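Local atomic coordinates of alpha-1,3-glucanase (Streptomyces thermodiastaticus, PDB entry 7C7D), a protein that hydrolyses the alpha-1,3-glucosidic linkages of alpha-1,3-glucan, working as the thermostable catalytic unit of a family GH87 glycosidase. Residues D491-D496 with G521-N526; G528-Q533 with T550-I555; V545-T550 with S576-T581. One frame throughout, in Å; residues are numbered along the deposited sequence. Where two conformers were deposited one is given.

Read from the N terminus, the three contacts follow the late turns of a parallel beta-helix. Interaction 1 comes first: 521-526 returns 25 residues after 491-496 and lies beside it, closing one turn before the next contact opens. Just beyond 526 the chain bends into 528-533, where interaction 2 begins; it is closed by 550-555. Interaction 3 starts inside that second loop, at 545-550, and ends at 576-581, so interactions 2 and 3 cross along the chain and share Thr550. Strand 538-550 also neighbours strand 517-527, which puts interactions 1 and 3 on one face of the helix. Interaction 2 joins a second face, while 576-581 is a loop packed against both.

Interaction 1 (D491-D496 with G521-N526); sequences DTTITD and GAAVKN
Ile494 N points at Ala523 O and bonds to it at 2.9 Å, nearly straight at 167°. Ile494 O then accepts from Lys525 N, also at 2.9 Å, so both polar backbone groups of this residue face the 521-526 strand. Ala523 N to Thr492 O, Thr492 N to Gly521 O and Asp496 N to Lys525 O continue the pattern, that of a parallel strand pair with axes 8° apart. Two waters extend it. One lies 2.8 Å from Thr492 OG1 and donates to Gly521 O; the other, 2.8 Å from Thr495 OG1, donates to Ala523 O. Each carbonyl so served also accepts a backbone amide.

Thr492, Ile494, Ala522 and Val524 share the buried face. There Ile494 CB comes within 4.4 Å of Val524 CG2, the branch lying beside its own backbone N, and Phe502 from strand 502-505 packs against both residues. The small Ala522 sets its CB 3.3 Å from Thr492 O. Thr493, Thr495, Ala523 and Lys525 are on the other, more solvent-accessible face. Parallel strands of successive turns, paired in register by backbone bonds, are the hallmark of the right-handed parallel beta-helix of the pectate lyase-like proteins.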
loop_
_atom_site.group_PDB
_atom_site.type_symbol
_atom_site.label_atom_id
_atom_site.label_comp_id
_atom_site.label_asym_id
_atom_site.label_seq_id
_atom_site.Cartn_x
_atom_site.Cartn_y
_atom_site.Cartn_z
ATOM N N ASP A 491 8.208 -19.844 1.455
ATOM C CA ASP A 491 7.313 -19.688 2.599
ATOM C C ASP A 491 6.214 -18.665 2.334
ATOM O O ASP A 491 5.995 -17.720 3.090
ATOM C CB ASP A 491 8.086 -19.389 3.878
ATOM C CG ASP A 491 8.882 -20.583 4.350
ATOM O OD1 ASP A 491 8.682 -21.693 3.803
ATOM O OD2 ASP A 491 9.710 -20.418 5.262
ATOM N N THR A 492 5.497 -18.878 1.239
ATOM C CA THR A 492 4.410 -17.988 0.847
ATOM C C THR A 492 3.076 -18.591 1.264
ATOM O O THR A 492 2.814 -19.771 1.010
ATOM C CB THR A 492 4.403 -17.765 -0.668
ATOM O OG1 THR A 492 5.719 -17.449 -1.122
ATOM C CG2 THR A 492 3.492 -16.607 -1.028
ATOM N N THR A 493 2.230 -17.779 1.879
ATOM C CA THR A 493 0.856 -18.157 2.188
ATOM C C THR A 493 -0.042 -17.411 1.212
ATOM O O THR A 493 0.017 -16.182 1.137
ATOM C CB THR A 493 0.524 -17.796 3.634
ATOM O OG1 THR A 493 1.405 -18.516 4.502
ATOM C CG2 THR A 493 -0.915 -18.140 3.977
ATOM N N ILE A 494 -0.838 -18.154 0.446
ATOM C CA ILE A 494 -1.720 -17.577 -0.568
ATOM C C ILE A 494 -3.130 -18.086 -0.292
ATOM O O ILE A 494 -3.378 -19.296 -0.358
ATOM C CB ILE A 494 -1.270 -17.913 -2.002
ATOM C CG1 ILE A 494 0.178 -17.453 -2.229
ATOM C CG2 ILE A 494 -2.218 -17.280 -3.001
ATOM C CD1 ILE A 494 0.721 -17.708 -3.627
ATOM N N THR A 495 -4.042 -17.174 0.044
ATOM C CA THR A 495 -5.337 -17.550 0.591
ATOM C C THR A 495 -6.454 -16.832 -0.153
ATOM O O THR A 495 -6.404 -15.605 -0.326
ATOM C CB THR A 495 -5.388 -17.181 2.077
ATOM O OG1 THR A 495 -4.289 -17.814 2.744
ATOM C CG2 THR A 495 -6.708 -17.608 2.726
ATOM N N ASP A 496 -7.460 -17.595 -0.583
ATOM C CA ASP A 496 -8.696 -17.031 -1.126
ATOM C C ASP A 496 -8.438 -16.194 -2.378
ATOM O O ASP A 496 -9.035 -15.133 -2.576
ATOM C CB ASP A 496 -9.466 -16.238 -0.065
ATOM C CG ASP A 496 -9.865 -17.095 1.131
ATOM O OD1 ASP A 496 -9.939 -18.329 0.993
ATOM O OD2 ASP A 496 -10.112 -16.534 2.220
ATOM N N GLY A 521 8.066 -24.032 -0.565
ATOM C CA GLY A 521 7.324 -23.859 0.661
ATOM C C GLY A 521 6.168 -22.907 0.467
ATOM O O GLY A 521 6.375 -21.696 0.370
ATOM N N ALA A 522 4.951 -23.428 0.386
ATOM C CA ALA A 522 3.798 -22.557 0.263
ATOM C C ALA A 522 2.587 -23.265 0.841
ATOM O O ALA A 522 2.463 -24.491 0.765
ATOM C CB ALA A 522 3.537 -22.140 -1.189
ATOM N N ALA A 523 1.708 -22.477 1.441
ATOM C CA ALA A 523 0.402 -22.927 1.905
ATOM C C ALA A 523 -0.626 -22.183 1.068
ATOM O O ALA A 523 -0.803 -20.970 1.227
ATOM C CB ALA A 523 0.214 -22.621 3.388
ATOM N N VAL A 524 -1.273 -22.897 0.155
ATOM C CA VAL A 524 -2.176 -22.307 -0.827
ATOM C C VAL A 524 -3.564 -22.855 -0.543
ATOM O O VAL A 524 -3.768 -24.071 -0.545
ATOM C CB VAL A 524 -1.726 -22.640 -2.259
ATOM C CG1 VAL A 524 -2.657 -22.012 -3.276
ATOM C CG2 VAL A 524 -0.282 -22.186 -2.494
ATOM N N LYS A 525 -4.519 -21.972 -0.297
ATOM C CA LYS A 525 -5.853 -22.389 0.112
ATOM C C LYS A 525 -6.904 -21.607 -0.658
ATOM O O LYS A 525 -6.814 -20.378 -0.782
ATOM C CB LYS A 525 -6.057 -22.177 1.616
ATOM C CG LYS A 525 -5.289 -23.149 2.499
ATOM C CD LYS A 525 -5.616 -22.957 3.979
ATOM C CE LYS A 525 -7.064 -22.537 4.194
ATOM N NZ LYS A 525 -7.209 -21.059 4.358
ATOM N N ASN A 526 -7.902 -22.332 -1.170
ATOM C CA ASN A 526 -9.080 -21.742 -1.809
ATOM C C ASN A 526 -8.703 -20.842 -2.985
ATOM O O ASN A 526 -8.997 -19.646 -3.016
ATOM C CB ASN A 526 -9.973 -21.019 -0.797
ATOM C CG ASN A 526 -10.437 -21.926 0.319
ATOM O OD1 ASN A 526 -10.702 -21.469 1.430
ATOM N ND2 ASN A 526 -10.541 -23.221 0.031
HETATM O O HOH W 1 6.744 -19.953 -1.744
HETATM O O HOH W 2 -3.225 -20.404 2.684
#

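Interaction 2 (G528-Q533 with T550-I555); sequences GTVVVQ and TGAAGI
Val531 lays its CG2 methyl across the end of Thr550, 3.6 Å from Thr550 OG1 and 4.0 Å from Thr550 CG2, with the two side chains at about a right angle. With chi1 at -59° the threonine hydroxyl lies beside the backbone N, and Thr550 CG2, anti to that N, comes within 3.5 Å of Thr529 O. That carbonyl is well occupied: Thr529 O accepts from Ala552 N at 2.8 Å and, weakly, from Ala553 N, while Ala552 CB also sits against it.

Val530 comes next. Its CB and CG1 both rest on Ala553 O, and Val530 CG1 meets Ala553 CB at 4.1 Å. The CA of Val530 makes a CA-H...O contact with the same oxygen, so Ala553 O has carbon neighbours as well as its weak bond from Val531 N. Beyond the corner the pairing firms up: Val532 N reaches Gly554 O at 2.9 Å, nearly along the C=O axis. Val531 and Gly554 both have helix-like backbone angles, which bend the two chains together and carry Val532 and Ile555 to a different face from Val530 and Ala553. On that face Val532 CB stands 4.3 Å from Ile555 CG1.

Strand 502-505 flanks the 528-533 side, where the backbones of Phe502 and Val531 are hydrogen-bonded and Phe504 touches Val532. Phe542 of strand 538-550 packs on Val532 too, and Trp578 covers Val531, Val532 and Ile555 where strand 553-557 ends the sheet.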
loop_
_atom_site.group_PDB
_atom_site.type_symbol
_atom_site.label_atom_id
_atom_site.label_comp_id
_atom_site.label_asym_id
_atom_site.label_seq_id
_atom_site.Cartn_x
_atom_site.Cartn_y
_atom_site.Cartn_z
ATOM N N GLY A 528 -9.176 -19.780 -6.793
ATOM C CA GLY A 528 -10.306 -19.816 -7.709
ATOM C C GLY A 528 -10.053 -20.648 -8.952
ATOM O O GLY A 528 -10.927 -21.400 -9.399
ATOM N N THR A 529 -8.854 -20.541 -9.527
ATOM C CA THR A 529 -8.549 -21.292 -10.738
ATOM C C THR A 529 -7.410 -22.285 -10.518
ATOM O O THR A 529 -7.661 -23.428 -10.124
ATOM C CB THR A 529 -8.285 -20.354 -11.925
ATOM O OG1 THR A 529 -7.222 -19.453 -11.604
ATOM C CG2 THR A 529 -9.541 -19.545 -12.268
ATOM N N VAL A 530 -6.164 -21.873 -10.754
ATOM C CA VAL A 530 -5.036 -22.798 -10.759
ATOM C C VAL A 530 -3.967 -22.355 -9.770
ATOM O O VAL A 530 -3.770 -21.160 -9.519
ATOM C CB VAL A 530 -4.436 -22.988 -12.171
ATOM C CG1 VAL A 530 -5.468 -23.588 -13.111
ATOM C CG2 VAL A 530 -3.919 -21.660 -12.724
ATOM N N VAL A 531 -3.243 -23.338 -9.230
ATOM C CA VAL A 531 -2.108 -23.017 -8.364
ATOM C C VAL A 531 -0.967 -22.398 -9.169
ATOM O O VAL A 531 -0.308 -21.454 -8.710
ATOM C CB VAL A 531 -1.670 -24.260 -7.563
ATOM C CG1 VAL A 531 -0.444 -23.943 -6.721
ATOM C CG2 VAL A 531 -2.820 -24.722 -6.683
ATOM N N VAL A 532 -0.724 -22.901 -10.378
ATOM C CA VAL A 532 0.334 -22.408 -11.251
ATOM C C VAL A 532 -0.276 -22.075 -12.605
ATOM O O VAL A 532 -0.813 -22.959 -13.287
ATOM C CB VAL A 532 1.482 -23.417 -11.422
ATOM C CG1 VAL A 532 2.514 -22.873 -12.411
ATOM C CG2 VAL A 532 2.137 -23.722 -10.084
ATOM N N GLN A 533 -0.185 -20.801 -12.994
ATOM C CA GLN A 533 -0.629 -20.315 -14.296
ATOM C C GLN A 533 0.642 -19.987 -15.077
ATOM O O GLN A 533 1.252 -18.937 -14.867
ATOM C CB GLN A 533 -1.513 -19.090 -14.101
ATOM C CG GLN A 533 -2.076 -18.486 -15.375
ATOM C CD GLN A 533 -2.953 -17.282 -15.092
ATOM O OE1 GLN A 533 -3.868 -17.343 -14.266
ATOM N NE2 GLN A 533 -2.679 -16.179 -15.773
ATOM N N THR A 550 -8.511 -26.103 -4.502
ATOM C CA THR A 550 -8.157 -25.560 -5.808
ATOM C C THR A 550 -9.343 -25.712 -6.752
ATOM O O THR A 550 -9.855 -26.820 -6.939
ATOM C CB THR A 550 -6.933 -26.292 -6.340
ATOM O OG1 THR A 550 -5.855 -26.114 -5.417
ATOM C CG2 THR A 550 -6.525 -25.758 -7.702
ATOM N N GLY A 551 -9.773 -24.603 -7.355
ATOM C CA GLY A 551 -11.044 -24.604 -8.058
ATOM C C GLY A 551 -11.009 -25.310 -9.400
ATOM O O GLY A 551 -11.945 -26.036 -9.746
ATOM N N ALA A 552 -9.953 -25.096 -10.186
ATOM C CA ALA A 552 -9.930 -25.595 -11.560
ATOM C C ALA A 552 -8.902 -26.691 -11.802
ATOM O O ALA A 552 -9.255 -27.743 -12.338
ATOM C CB ALA A 552 -9.740 -24.444 -12.562
ATOM N N ALA A 553 -7.640 -26.472 -11.438
ATOM C CA ALA A 553 -6.588 -27.454 -11.677
ATOM C C ALA A 553 -5.333 -27.019 -10.933
ATOM O O ALA A 553 -5.192 -25.860 -10.541
ATOM C CB ALA A 553 -6.258 -27.585 -13.166
ATOM N N GLY A 554 -4.401 -27.958 -10.772
ATOM C CA GLY A 554 -3.108 -27.593 -10.216
ATOM C C GLY A 554 -2.334 -26.650 -11.121
ATOM O O GLY A 554 -1.847 -25.605 -10.676
ATOM N N ILE A 555 -2.225 -27.002 -12.405
ATOM C CA ILE A 555 -1.344 -26.329 -13.352
ATOM C C ILE A 555 -2.102 -26.036 -14.635
ATOM O O ILE A 555 -2.765 -26.922 -15.186
ATOM C CB ILE A 555 -0.117 -27.193 -13.705
ATOM C CG1 ILE A 555 0.707 -27.559 -12.474
ATOM C CG2 ILE A 555 0.753 -26.496 -14.755
ATOM C CD1 ILE A 555 1.798 -28.563 -12.780
#

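Interaction 3 (V545-T550 with S576-T581); sequences VTATGT and SGWDTT
Val545 and Trp578 are the centre of a strand-to-loop contact at the C-terminal end of the beta-helix, where Ser576 to Trp578, at the start of 576-581, pass beside the last part of strand 538-550 and make only a single bridge, Thr546 with Ser576. The backbone bonds of that bridge are regular: Ser576 N gives to Val545 O, and Ala547 N gives to Ser576 O at 2.9 Å. Past it, Gly577 CA makes a straight CA-H...O contact with Ala547 O, and the backbone angles of Gly577, with positive phi, call for glycine.

The indole supplies a third bond. Trp578 NE1 reaches Val545 O at 2.9 Å, with the oxygen almost in the ring plane but the nitrogen well above the plane of the carbonyl. It arrives from the face opposite the one used by Ser576 N, so one oxygen is gripped from both sides. Chi1 of Trp578, at 58°, puts CG between the backbone N and the carbonyl carbon, and chi2, at -72°, sets how the ring is turned. Val545 then crosses the indole at about a right angle, with Val545 CG1 3.5 Å from Trp578 NE1 and Val545 CB 3.9 Å from Trp578 CZ2. Ala547 CB approaches CD1 obliquely.

Waters bridge the polar side of the contact. Ser576 OG shares one water with Thr546 OG1 and another with Ala547 O, while a third, 2.7 Å from Thr550 OG1, donates to Gly577 O.

The mixture implies a division of labour. The buried indole satisfies its lone N-H on Val545 O, which also takes Ser576 N, while its carbons pack on Val545 and Ala547; the hydroxyls of Thr546, Ser576 and Thr550 are instead joined to their partners through water.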
loop_
_atom_site.group_PDB
_atom_site.type_symbol
_atom_site.label_atom_id
_atom_site.label_comp_id
_atom_site.label_asym_id
_atom_site.label_seq_id
_atom_site.Cartn_x
_atom_site.Cartn_y
_atom_site.Cartn_z
ATOM N N VAL A 545 4.927 -27.245 -1.863
ATOM C CA VAL A 545 3.725 -26.442 -2.051
ATOM C C VAL A 545 2.525 -27.312 -1.704
ATOM O O VAL A 545 2.250 -28.303 -2.388
ATOM C CB VAL A 545 3.634 -25.900 -3.482
ATOM C CG1 VAL A 545 2.310 -25.162 -3.692
ATOM C CG2 VAL A 545 4.821 -24.987 -3.770
ATOM N N THR A 546 1.832 -26.959 -0.623
ATOM C CA THR A 546 0.642 -27.669 -0.159
ATOM C C THR A 546 -0.585 -26.843 -0.531
ATOM O O THR A 546 -0.720 -25.702 -0.083
ATOM C CB THR A 546 0.700 -27.821 1.362
ATOM O OG1 THR A 546 1.905 -28.503 1.742
ATOM C CG2 THR A 546 -0.512 -28.589 1.875
ATOM N N ALA A 547 -1.482 -27.417 -1.330
ATOM C CA ALA A 547 -2.674 -26.719 -1.787
ATOM C C ALA A 547 -3.921 -27.456 -1.328
ATOM O O ALA A 547 -3.959 -28.693 -1.323
ATOM C CB ALA A 547 -2.696 -26.608 -3.315
ATOM N N THR A 548 -4.944 -26.695 -0.951
ATOM C CA THR A 548 -6.271 -27.235 -0.698
ATOM C C THR A 548 -7.286 -26.305 -1.350
ATOM O O THR A 548 -7.029 -25.112 -1.523
ATOM C CB THR A 548 -6.580 -27.351 0.805
ATOM O OG1 THR A 548 -6.472 -26.066 1.427
ATOM C CG2 THR A 548 -5.611 -28.312 1.484
ATOM N N GLY A 549 -8.438 -26.853 -1.718
ATOM C CA GLY A 549 -9.492 -26.017 -2.281
ATOM C C GLY A 549 -9.150 -25.368 -3.607
ATOM O O GLY A 549 -9.472 -24.194 -3.826
ATOM N N THR A 550 -8.511 -26.103 -4.502
ATOM C CA THR A 550 -8.157 -25.560 -5.808
ATOM C C THR A 550 -9.343 -25.712 -6.752
ATOM O O THR A 550 -9.855 -26.820 -6.939
ATOM C CB THR A 550 -6.933 -26.292 -6.340
ATOM O OG1 THR A 550 -5.855 -26.114 -5.417
ATOM C CG2 THR A 550 -6.525 -25.758 -7.702
ATOM N N SER A 576 1.606 -31.238 -2.655
ATOM C CA SER A 576 0.380 -32.009 -2.519
ATOM C C SER A 576 -0.827 -31.132 -2.807
ATOM O O SER A 576 -0.800 -29.921 -2.580
ATOM C CB SER A 576 0.240 -32.630 -1.123
ATOM O OG SER A 576 0.117 -31.630 -0.126
ATOM N N GLY A 577 -1.887 -31.761 -3.309
ATOM C CA GLY A 577 -3.149 -31.093 -3.528
ATOM C C GLY A 577 -3.294 -30.391 -4.856
ATOM O O GLY A 577 -4.365 -29.826 -5.123
ATOM N N TRP A 578 -2.268 -30.407 -5.702
ATOM C CA TRP A 578 -2.351 -29.732 -6.992
ATOM C C TRP A 578 -1.722 -30.578 -8.091
ATOM O O TRP A 578 -1.107 -30.056 -9.027
ATOM C CB TRP A 578 -1.783 -28.308 -6.937
ATOM C CG TRP A 578 -0.350 -28.190 -6.496
ATOM C CD1 TRP A 578 0.145 -28.378 -5.230
ATOM C CD2 TRP A 578 0.772 -27.833 -7.314
ATOM N NE1 TRP A 578 1.504 -28.177 -5.219
ATOM C CE2 TRP A 578 1.914 -27.838 -6.483
ATOM C CE3 TRP A 578 0.923 -27.519 -8.670
ATOM C CZ2 TRP A 578 3.188 -27.536 -6.960
ATOM C CZ3 TRP A 578 2.189 -27.220 -9.142
ATOM C CH2 TRP A 578 3.308 -27.230 -8.288
ATOM N N ASP A 579 -1.903 -31.899 -8.012
ATOM C CA ASP A 579 -1.274 -32.845 -8.938
ATOM C C ASP A 579 -2.090 -33.070 -10.199
ATOM O O ASP A 579 -2.132 -34.180 -10.727
ATOM C CB ASP A 579 -0.978 -34.169 -8.238
ATOM C CG ASP A 579 0.322 -34.806 -8.714
ATOM O OD1 ASP A 579 0.943 -34.277 -9.663
ATOM O OD2 ASP A 579 0.728 -35.832 -8.127
ATOM N N THR A 580 -2.740 -32.026 -10.700
ATOM C CA THR A 580 -3.520 -32.093 -11.921
ATOM C C THR A 580 -3.130 -30.949 -12.843
ATOM O O THR A 580 -2.705 -29.880 -12.393
ATOM C CB THR A 580 -5.027 -32.018 -11.639
ATOM O OG1 THR A 580 -5.344 -30.736 -11.086
ATOM C CG2 THR A 580 -5.465 -33.133 -10.687
ATOM N N THR A 581 -3.299 -31.195 -14.137
ATOM C CA THR A 581 -3.029 -30.232 -15.189
ATOM C C THR A 581 -4.312 -29.990 -15.972
ATOM O O THR A 581 -5.033 -30.938 -16.311
ATOM C CB THR A 581 -1.926 -30.760 -16.102
ATOM O OG1 THR A 581 -0.735 -30.960 -15.329
ATOM C CG2 THR A 581 -1.638 -29.782 -17.218
HETATM O O HOH W 3 2.538 -30.785 0.651
HETATM O O HOH W 4 -2.605 -30.706 0.253
HETATM O O HOH W 5 -6.151 -28.301 -3.893
#